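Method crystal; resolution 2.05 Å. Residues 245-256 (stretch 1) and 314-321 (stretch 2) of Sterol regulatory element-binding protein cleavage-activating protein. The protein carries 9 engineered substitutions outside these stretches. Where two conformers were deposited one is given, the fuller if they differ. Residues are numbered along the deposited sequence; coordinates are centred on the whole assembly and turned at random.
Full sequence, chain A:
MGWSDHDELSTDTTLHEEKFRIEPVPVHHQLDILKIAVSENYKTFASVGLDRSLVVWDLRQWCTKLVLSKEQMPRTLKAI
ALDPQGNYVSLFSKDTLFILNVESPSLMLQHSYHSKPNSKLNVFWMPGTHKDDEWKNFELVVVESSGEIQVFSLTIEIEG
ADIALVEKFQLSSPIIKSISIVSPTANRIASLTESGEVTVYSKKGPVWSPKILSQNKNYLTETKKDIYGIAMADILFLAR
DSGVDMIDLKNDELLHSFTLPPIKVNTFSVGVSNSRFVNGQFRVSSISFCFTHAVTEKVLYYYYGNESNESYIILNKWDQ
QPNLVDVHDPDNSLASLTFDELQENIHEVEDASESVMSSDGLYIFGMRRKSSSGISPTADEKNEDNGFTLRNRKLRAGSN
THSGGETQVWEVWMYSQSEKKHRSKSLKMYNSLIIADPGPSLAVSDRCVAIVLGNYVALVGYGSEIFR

Stretch 1 (245-256) DMIDLKNDELLH
Stretch 2, residues 314-321: ILNKWDQQ

A β-hairpin and the end of a neighbouring strand meet here through side chains of the hairpin that reach both side chains and backbone carbonyls of stretch 2, in a mainly polar contact that centres on the carboxylate of Asp 248, with a lysine lying over the face of a tryptophan ring at one end and an apolar patch at the other. Stretch 1 runs as a strand from Asp 245 to Asp 248, turns through Leu 249 to Asp 252, where phi is positive (40/91°), and returns as a strand from Glu 253 to His 256. Backbone hydrogen bonds pair the two arms: Met 246 N to His 256 O (2.9 Å), Leu 255 N to Met 246 O (2.8 Å) and Asp 248 N to Glu 253 O (2.8 Å). Stretch 2 is extended from Ile 314 to Lys 317, apart from a bend at Leu 315 (-80/-34°), and leaves the strand at Trp 318 (-57/-43°). Strands 245-248 and 314-317 run in roughly the same direction, 32° apart, with an axial approach of 8.2 Å. The register sets Asp 248 opposite Asn 316 (CA to CA 6.7 Å), Lys 250 opposite Trp 318 (7.6 Å) and Asn 251 opposite Asp 319 (7.6 Å). No backbone-to-backbone hydrogen bond joins the stretches, which together bury 481 Å².

Asp 248, chi1 t, points toward stretch 2, and each of its oxygens accepts an amide from there: OD1 from Asn 316 ND2 (3.0 Å, 170°) and OD2 from Gln 320 NE2 (2.9 Å, 158°). The same carboxylate ties down its own turn, since OD1 also accepts Lys 250 N (2.8 Å), and OD2 receives a weak bond from Asn 251 ND2 (3.1 Å). Water 1 adds a bridge, donating to Asp 248 OD1 (2.9 Å) and to Lys 317 O (2.7 Å). Asn 316 is t, and Gln 320, though poorly ordered, is modelled with chi1 and chi2 both m.

The turn grips the carbonyl of Trp 318 twice. Asn 251, chi1 m, donates ND2 to Trp 318 O (3.0 Å, 172°), and Lys 250 donates NZ to the same oxygen (2.9 Å). Lys 250 is extended through chi3 (t, t, t), which carries CE over one face of the indole; chi4 (m) then places NZ, which is also over that face, within hydrogen-bonding distance of Trp 318 O. Its CE lies 3.5 Å from the centroid of the five-membered ring of Trp 318, 12° off the normal, a CH–π contact; its NZ lies 4.1 Å from that centroid, 15° off the normal, a cation–π contact. Trp 318 sends its CA-to-CB bond away from stretch 1, yet with chi1 t and chi2 -95° the ring still reaches the lysine.

At the apolar end, Met 246 (t, t, p) points toward stretch 2 and brings SD to 3.6 Å from Leu 315 CD2, while its CE lies 3.5 Å from Leu 315 O. Leu 255 (m, t), on the returning arm, approaches the same carbonyl, CD1 to Leu 315 O 3.5 Å, and its CD2 lies 3.7 Å from Gln 320 NE2.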

# COMPACT_ATOMS: atom_id res chain seq x y z
N ASP A 245 16.05 -3.74 -9.17
CA ASP A 245 17.18 -3.88 -8.22
C ASP A 245 16.69 -3.74 -6.78
O ASP A 245 15.93 -2.77 -6.45
CB ASP A 245 18.20 -2.82 -8.53
CG ASP A 245 18.75 -2.97 -9.95
OD1 ASP A 245 18.92 -4.11 -10.43
OD2 ASP A 245 18.97 -1.97 -10.58
N MET A 246 17.10 -4.73 -5.96
CA MET A 246 16.67 -4.86 -4.58
C MET A 246 17.88 -4.43 -3.74
O MET A 246 18.93 -5.04 -3.82
CB MET A 246 16.21 -6.26 -4.25
CG MET A 246 15.76 -6.37 -2.77
SD MET A 246 15.05 -7.93 -2.38
CE MET A 246 16.59 -8.76 -1.95
N ILE A 247 17.75 -3.30 -3.04
CA ILE A 247 18.85 -2.63 -2.41
C ILE A 247 18.69 -2.60 -0.87
O ILE A 247 17.61 -2.31 -0.36
CB ILE A 247 18.91 -1.24 -2.94
CG1 ILE A 247 19.14 -1.24 -4.46
CG2 ILE A 247 19.90 -0.41 -2.19
CD1 ILE A 247 18.96 0.10 -5.10
N ASP A 248 19.75 -2.98 -0.16
CA ASP A 248 19.83 -2.88 1.32
C ASP A 248 20.19 -1.47 1.70
O ASP A 248 21.29 -0.96 1.44
CB ASP A 248 20.86 -3.85 1.86
CG ASP A 248 21.18 -3.65 3.37
OD1 ASP A 248 20.43 -2.95 4.17
OD2 ASP A 248 22.23 -4.25 3.75
N LEU A 249 19.27 -0.78 2.32
CA LEU A 249 19.53 0.63 2.61
C LEU A 249 20.37 0.80 3.90
O LEU A 249 20.84 1.87 4.19
CB LEU A 249 18.19 1.33 2.81
CG LEU A 249 17.35 2.01 1.75
CD1 LEU A 249 17.91 2.01 0.36
CD2 LEU A 249 15.90 1.63 1.82
N LYS A 250 20.45 -0.23 4.73
CA LYS A 250 21.20 -0.11 5.99
C LYS A 250 22.70 -0.11 5.69
O LYS A 250 23.42 0.86 5.98
CB LYS A 250 20.84 -1.24 6.91
CG LYS A 250 21.61 -1.26 8.24
CD LYS A 250 21.26 -2.51 9.03
CE LYS A 250 21.92 -2.49 10.40
NZ LYS A 250 23.41 -2.51 10.25
N ASN A 251 23.14 -1.17 5.02
CA ASN A 251 24.56 -1.31 4.64
C ASN A 251 24.88 -0.85 3.20
O ASN A 251 25.96 -1.05 2.74
CB ASN A 251 24.94 -2.78 4.82
CG ASN A 251 24.65 -3.27 6.23
OD1 ASN A 251 25.08 -2.65 7.18
ND2 ASN A 251 23.87 -4.36 6.37
N ASP A 252 23.95 -0.15 2.55
CA ASP A 252 24.07 0.33 1.13
C ASP A 252 24.71 -0.72 0.20
O ASP A 252 25.88 -0.62 -0.16
CB ASP A 252 24.79 1.68 1.02
CG ASP A 252 24.24 2.55 -0.14
OD1 ASP A 252 23.38 2.07 -0.91
OD2 ASP A 252 24.65 3.73 -0.30
N GLU A 253 23.83 -1.53 -0.40
CA GLU A 253 24.34 -2.73 -1.02
C GLU A 253 23.28 -3.31 -1.94
O GLU A 253 22.15 -3.56 -1.51
CB GLU A 253 24.73 -3.75 0.04
CG GLU A 253 25.53 -4.92 -0.49
CD GLU A 253 26.89 -5.03 0.18
OE1 GLU A 253 27.54 -6.08 0.03
OE2 GLU A 253 27.29 -4.06 0.86
N LEU A 254 23.64 -3.53 -3.19
CA LEU A 254 22.76 -4.17 -4.11
C LEU A 254 22.65 -5.63 -3.75
O LEU A 254 23.62 -6.35 -3.75
CB LEU A 254 23.26 -4.01 -5.55
CG LEU A 254 22.38 -4.76 -6.58
CD1 LEU A 254 20.92 -4.26 -6.58
CD2 LEU A 254 22.95 -4.66 -7.98
N LEU A 255 21.46 -6.13 -3.47
CA LEU A 255 21.33 -7.51 -3.06
C LEU A 255 21.00 -8.50 -4.19
O LEU A 255 21.39 -9.67 -4.14
CB LEU A 255 20.20 -7.61 -2.01
CG LEU A 255 20.39 -6.82 -0.72
CD1 LEU A 255 19.07 -6.46 -0.05
CD2 LEU A 255 21.11 -7.72 0.24
N HIS A 256 20.14 -8.06 -5.14
CA HIS A 256 19.81 -8.87 -6.30
C HIS A 256 19.15 -8.00 -7.34
O HIS A 256 18.54 -6.99 -6.98
CB HIS A 256 18.83 -9.92 -5.90
CG HIS A 256 18.53 -10.93 -6.95
ND1 HIS A 256 19.49 -11.80 -7.44
CD2 HIS A 256 17.36 -11.29 -7.54
CE1 HIS A 256 18.92 -12.64 -8.27
NE2 HIS A 256 17.63 -12.34 -8.35
N ILE A 314 16.29 -15.40 2.34
CA ILE A 314 16.82 -14.35 3.13
C ILE A 314 16.88 -13.11 2.27
O ILE A 314 17.72 -13.05 1.38
CB ILE A 314 18.25 -14.70 3.63
CG1 ILE A 314 18.21 -15.86 4.61
CG2 ILE A 314 18.94 -13.49 4.23
CD1 ILE A 314 19.57 -16.53 4.79
N LEU A 315 15.99 -12.11 2.56
CA LEU A 315 15.93 -10.86 1.86
C LEU A 315 16.94 -9.87 2.28
O LEU A 315 17.33 -9.05 1.50
CB LEU A 315 14.59 -10.12 2.09
CG LEU A 315 13.35 -10.35 1.27
CD1 LEU A 315 12.35 -9.20 1.58
CD2 LEU A 315 13.69 -10.51 -0.21
N ASN A 316 17.33 -9.84 3.54
CA ASN A 316 18.31 -8.88 3.93
C ASN A 316 18.93 -9.34 5.28
O ASN A 316 18.43 -10.26 5.90
CB ASN A 316 17.71 -7.47 4.04
CG ASN A 316 18.76 -6.39 4.07
OD1 ASN A 316 19.96 -6.66 3.84
ND2 ASN A 316 18.33 -5.15 4.35
N LYS A 317 20.06 -8.74 5.64
CA LYS A 317 20.72 -9.13 6.89
C LYS A 317 21.14 -7.87 7.57
O LYS A 317 21.55 -6.94 6.89
CB LYS A 317 21.95 -10.05 6.67
CG LYS A 317 21.63 -11.37 6.01
CD LYS A 317 22.62 -12.47 6.27
CE LYS A 317 23.81 -12.40 5.36
NZ LYS A 317 24.97 -13.22 5.87
N TRP A 318 21.09 -7.87 8.90
CA TRP A 318 21.53 -6.78 9.70
C TRP A 318 23.01 -6.42 9.40
O TRP A 318 23.36 -5.23 9.24
CB TRP A 318 21.36 -7.16 11.18
CG TRP A 318 21.42 -6.00 12.10
CD1 TRP A 318 22.53 -5.54 12.78
CD2 TRP A 318 20.36 -5.10 12.42
NE1 TRP A 318 22.19 -4.47 13.52
CE2 TRP A 318 20.89 -4.14 13.31
CE3 TRP A 318 19.01 -4.99 12.03
CZ2 TRP A 318 20.12 -3.08 13.80
CZ3 TRP A 318 18.25 -3.97 12.54
CH2 TRP A 318 18.80 -3.02 13.41
N ASP A 319 23.81 -7.48 9.29
CA ASP A 319 25.24 -7.47 9.09
C ASP A 319 25.47 -8.43 7.96
O ASP A 319 24.97 -9.56 8.01
CB ASP A 319 25.98 -8.09 10.32
CG ASP A 319 25.92 -7.21 11.55
OD1 ASP A 319 26.34 -6.03 11.48
OD2 ASP A 319 25.44 -7.71 12.59
N GLN A 320 26.24 -8.00 6.98
CA GLN A 320 26.44 -8.77 5.75
C GLN A 320 27.73 -9.56 5.94
O GLN A 320 28.63 -9.52 5.12
CB GLN A 320 26.49 -7.84 4.50
CG GLN A 320 25.20 -7.02 4.26
CD GLN A 320 24.03 -7.79 3.62
OE1 GLN A 320 24.13 -8.96 3.27
NE2 GLN A 320 22.91 -7.10 3.45
N GLN A 321 27.78 -10.29 7.05
CA GLN A 321 28.93 -11.05 7.49
C GLN A 321 28.37 -12.37 7.99
O GLN A 321 27.15 -12.49 8.17
CB GLN A 321 29.67 -10.31 8.62
CG GLN A 321 28.93 -10.22 9.96
CD GLN A 321 29.69 -10.83 11.16
OE1 GLN A 321 30.75 -11.47 11.01
NE2 GLN A 321 29.13 -10.67 12.35
O HOH W 1 20.27 -4.53 6.57